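Local coordinates for YceI-like domain protein (Burkholderia cenocepacia BC7, PDB 5IXH) that binds a long polyprenyl diphosphate inside its lipocalin-like beta barrel and probably captures antibiotics outside the cell, contributing to intrinsic resistance, at residues K8-V14 with Q153-V159. Residues are numbered along the deposited sequence; the frame is centred on the assembly and turned at random.
Sequences KSKVSAV and QIKFHLV. With OTP ((2E,6E,10E,14E,18E,22E,26E)-3,7,11,15,19,23,27,31-octamethyldotriaconta-2,6,10,14,18,22,26,30-octaenyl trihydrogen diphosphate), chain C.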
loop_
_atom_site.group_PDB
_atom_site.type_symbol
_atom_site.label_atom_id
_atom_site.label_comp_id
_atom_site.label_asym_id
_atom_site.label_seq_id
_atom_site.Cartn_x
_atom_site.Cartn_y
_atom_site.Cartn_z
ATOM N N LYS A 8 7.201 -8.728 10.869
ATOM C CA LYS A 8 7.368 -9.735 9.827
ATOM C C LYS A 8 6.845 -9.256 8.475
ATOM O O LYS A 8 7.144 -9.844 7.448
ATOM C CB LYS A 8 6.657 -11.031 10.229
ATOM C CG LYS A 8 7.341 -11.756 11.372
ATOM C CD LYS A 8 6.563 -12.988 11.803
ATOM C CE LYS A 8 7.341 -13.753 12.872
ATOM N NZ LYS A 8 6.607 -14.969 13.315
ATOM N N SER A 9 6.090 -8.154 8.501
ATOM C CA SER A 9 5.359 -7.660 7.336
ATOM C C SER A 9 6.048 -6.425 6.773
ATOM O O SER A 9 6.872 -5.774 7.448
ATOM C CB SER A 9 3.933 -7.319 7.743
ATOM O OG SER A 9 3.241 -8.491 8.154
ATOM N N LYS A 10 5.703 -6.093 5.538
ATOM C CA LYS A 10 6.310 -4.955 4.873
ATOM C C LYS A 10 5.329 -4.346 3.913
ATOM O O LYS A 10 4.612 -5.051 3.196
ATOM C CB LYS A 10 7.549 -5.404 4.092
ATOM C CG LYS A 10 8.429 -4.258 3.593
ATOM C CD LYS A 10 9.290 -4.685 2.410
ATOM C CE LYS A 10 10.439 -3.717 2.174
ATOM N NZ LYS A 10 11.123 -3.960 0.870
ATOM N N VAL A 11 5.278 -3.021 3.904
ATOM C CA VAL A 11 4.544 -2.279 2.896
ATOM C C VAL A 11 5.503 -1.224 2.363
ATOM O O VAL A 11 6.078 -0.457 3.134
ATOM C CB VAL A 11 3.308 -1.594 3.470
ATOM C CG1 VAL A 11 2.563 -0.817 2.372
ATOM C CG2 VAL A 11 2.368 -2.624 4.081
ATOM N N SER A 12 5.666 -1.206 1.047
ATOM C CA SER A 12 6.600 -0.296 0.405
ATOM C C SER A 12 5.987 0.313 -0.839
ATOM O O SER A 12 4.937 -0.128 -1.309
ATOM C CB SER A 12 7.916 -1.002 0.066
ATOM O OG SER A 12 7.750 -1.985 -0.925
ATOM N N ALA A 13 6.632 1.360 -1.337
ATOM C CA ALA A 13 6.209 2.027 -2.555
ATOM C C ALA A 13 7.440 2.274 -3.413
ATOM O O ALA A 13 8.471 2.737 -2.924
ATOM C CB ALA A 13 5.506 3.313 -2.257
ATOM N N VAL A 14 7.323 1.875 -4.679
ATOM C CA VAL A 14 8.407 2.024 -5.633
ATOM C C VAL A 14 8.014 3.072 -6.654
ATOM O O VAL A 14 6.983 2.926 -7.328
ATOM C CB VAL A 14 8.685 0.716 -6.368
ATOM C CG1 VAL A 14 9.856 0.896 -7.296
ATOM C CG2 VAL A 14 8.953 -0.412 -5.375
ATOM N N GLN A 153 4.264 1.818 -7.596
ATOM C CA GLN A 153 3.866 0.465 -7.261
ATOM C C GLN A 153 3.884 0.281 -5.749
ATOM O O GLN A 153 4.922 0.442 -5.099
ATOM C CB GLN A 153 4.796 -0.555 -7.914
ATOM C CG GLN A 153 4.751 -0.540 -9.421
ATOM C CD GLN A 153 5.701 -1.545 -10.031
ATOM O OE1 GLN A 153 6.535 -2.127 -9.337
ATOM N NE2 GLN A 153 5.578 -1.758 -11.337
ATOM N N ILE A 154 2.733 -0.055 -5.189
ATOM C CA ILE A 154 2.617 -0.334 -3.761
ATOM C C ILE A 154 2.773 -1.841 -3.568
ATOM O O ILE A 154 1.966 -2.618 -4.057
ATOM C CB ILE A 154 1.240 0.098 -3.209
ATOM C CG1 ILE A 154 1.012 1.601 -3.433
ATOM C CG2 ILE A 154 1.148 -0.277 -1.710
ATOM C CD1 ILE A 154 -0.379 2.079 -3.099
ATOM N N LYS A 155 3.820 -2.254 -2.882
ATOM C CA LYS A 155 4.098 -3.670 -2.675
ATOM C C LYS A 155 3.853 -4.023 -1.230
ATOM O O LYS A 155 4.203 -3.276 -0.332
ATOM C CB LYS A 155 5.551 -3.976 -3.043
ATOM C CG LYS A 155 5.962 -3.508 -4.423
ATOM C CD LYS A 155 7.142 -4.306 -4.973
ATOM C CE LYS A 155 8.287 -4.434 -3.971
ATOM N NZ LYS A 155 8.837 -3.116 -3.558
ATOM N N PHE A 156 3.248 -5.175 -0.995
ATOM C CA PHE A 156 3.033 -5.608 0.366
ATOM C C PHE A 156 3.289 -7.093 0.531
ATOM O O PHE A 156 3.065 -7.907 -0.370
ATOM C CB PHE A 156 1.615 -5.260 0.813
ATOM C CG PHE A 156 0.556 -5.759 -0.120
ATOM C CD1 PHE A 156 0.013 -7.022 0.029
ATOM C CD2 PHE A 156 0.130 -4.971 -1.176
ATOM C CE1 PHE A 156 -0.967 -7.467 -0.838
ATOM C CE2 PHE A 156 -0.838 -5.412 -2.046
ATOM C CZ PHE A 156 -1.378 -6.667 -1.884
ATOM N N HIS A 157 3.755 -7.407 1.733
ATOM C CA HIS A 157 4.000 -8.758 2.201
ATOM C C HIS A 157 3.443 -8.777 3.616
ATOM O O HIS A 157 4.084 -8.249 4.524
ATOM C CB HIS A 157 5.501 -9.052 2.203
ATOM C CG HIS A 157 5.867 -10.380 2.794
ATOM N ND1 HIS A 157 5.765 -11.558 2.090
ATOM C CD2 HIS A 157 6.394 -10.708 4.000
ATOM C CE1 HIS A 157 6.177 -12.561 2.847
ATOM N NE2 HIS A 157 6.565 -12.074 4.012
ATOM N N LEU A 158 2.248 -9.329 3.811
ATOM C CA LEU A 158 1.607 -9.364 5.119
ATOM C C LEU A 158 1.672 -10.768 5.668
ATOM O O LEU A 158 1.272 -11.722 4.986
ATOM C CB LEU A 158 0.139 -8.946 5.034
ATOM C CG LEU A 158 -0.237 -7.514 4.685
ATOM C CD1 LEU A 158 0.202 -7.157 3.298
ATOM C CD2 LEU A 158 -1.740 -7.371 4.810
ATOM N N VAL A 159 2.167 -10.907 6.889
ATOM C CA VAL A 159 2.280 -12.189 7.561
ATOM C C VAL A 159 1.335 -12.175 8.741
ATOM O O VAL A 159 1.426 -11.288 9.598
ATOM C CB VAL A 159 3.713 -12.425 8.063
ATOM C CG1 VAL A 159 3.819 -13.772 8.777
ATOM C CG2 VAL A 159 4.702 -12.352 6.921
HETATM O O7 OTP C . 17.991 14.042 -9.386
HETATM P P2 OTP C . 16.540 14.329 -9.059
HETATM O O5 OTP C . 16.327 15.822 -8.950
HETATM O O6 OTP C . 15.649 13.768 -10.146
HETATM O O4 OTP C . 16.159 13.643 -7.679
HETATM P P1 OTP C . 14.844 13.961 -6.847
HETATM O O2 OTP C . 15.071 15.171 -5.970
HETATM O O3 OTP C . 13.682 14.218 -7.783
HETATM O O1 OTP C . 14.545 12.699 -5.930
HETATM C C40 OTP C . 13.288 12.042 -5.939
HETATM C C39 OTP C . 13.345 11.159 -4.696
HETATM C C37 OTP C . 12.359 10.289 -4.329
HETATM C C38 OTP C . 12.623 9.504 -3.044
HETATM C C36 OTP C . 11.045 10.088 -5.117
HETATM C C35 OTP C . 9.867 10.150 -4.123
HETATM C C34 OTP C . 8.682 9.276 -4.573
HETATM C C32 OTP C . 7.727 8.919 -3.648
HETATM C C33 OTP C . 7.828 9.375 -2.187
HETATM C C31 OTP C . 6.531 8.051 -4.078
HETATM C C30 OTP C . 5.221 8.696 -3.580
HETATM C C29 OTP C . 4.475 7.578 -2.844
HETATM C C27 OTP C . 3.185 7.223 -3.150
HETATM C C28 OTP C . 2.329 7.892 -4.227
HETATM C C26 OTP C . 2.605 6.066 -2.334
HETATM C C25 OTP C . 1.172 6.366 -1.877
HETATM C C24 OTP C . 0.875 5.050 -1.148
HETATM C C22 OTP C . 0.569 5.008 0.185
HETATM C C23 OTP C . 0.456 6.255 1.066
HETATM C C21 OTP C . 0.312 3.623 0.776
HETATM C C20 OTP C . -1.207 3.450 0.746
HETATM C C19 OTP C . -1.450 1.938 0.809
HETATM C C17 OTP C . -2.356 1.388 1.691
HETATM C C18 OTP C . -3.159 2.281 2.640
HETATM C C16 OTP C . -2.608 -0.128 1.747
HETATM C C15 OTP C . -1.640 -0.927 0.855
HETATM C C14 OTP C . -2.213 -2.345 0.695
HETATM C C12 OTP C . -3.175 -2.603 -0.256
HETATM C C13 OTP C . -3.711 -1.534 -1.215
HETATM C C11 OTP C . -3.752 -4.017 -0.415
HETATM C C10 OTP C . -3.668 -4.832 0.881
HETATM C C9 OTP C . -4.563 -6.053 0.620
HETATM C C7 OTP C . -4.956 -6.884 1.636
HETATM C C8 OTP C . -4.513 -6.627 3.078
HETATM C C6 OTP C . -5.863 -8.075 1.270
HETATM C C5 OTP C . -5.379 -9.353 1.958
HETATM C C4 OTP C . -5.950 -10.500 1.104
HETATM C C2 OTP C . -7.001 -11.306 1.478
HETATM C C3 OTP C . -7.429 -12.395 0.495
HETATM C C1 OTP C . -7.740 -11.164 2.811
#
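Six backbone hydrogen bonds zip K10–V14 to Q153–V159 as neighbouring antiparallel strands, their short axes 4.6 Å apart at closest and running at 162°. They come in reciprocal couples: K10 N to H157 O and H157 N to K10 O, each 2.9 Å; S12 N to K155 O and K155 N to S12 O, each 2.9 Å; V14 N to Q153 O at 2.8 Å and Q153 N to V14 O at 2.9 Å. The non-hydrogen-bonded pairs V11–F156 and A13–I154 alternate with these, and there CA–H...O contacts add to the ladder, such as A13 CA to Q153 O at 3.3 Å. Beyond K10 the backbone pairing gives way to a side chain: V159 N donates to S9 OG at 2.9 Å, and the same hydroxyl is hydrogen-bonded to D5 O. This pairing of the first barrel strand with the last closes the lipocalin-like beta barrel of the YceI family; strand 22-34 flanks it beside 10-15 and strand 121-131 beside 151-160. The face carrying V11, A13, I154 and F156 turns into the barrel, where V11 CG2 packs on F156 CB at 4.3 Å. Octaprenyl diphosphate (OTP) threads past this face: OTP C11 lies over one face of the F156 ring, 3.6 Å from F156 CE2, while L158 CD2 meets OTP C8 at 3.4 Å and I154 CD1 meets OTP C24 at 3.8 Å. On the outer face, bearing K10, S12, V14, Q153, K155 and H157, polar groups gather: E23 forms a salt bridge with K155 and a hydrogen bond with S12, and H157 ND1 is hydrogen-bonded to D125.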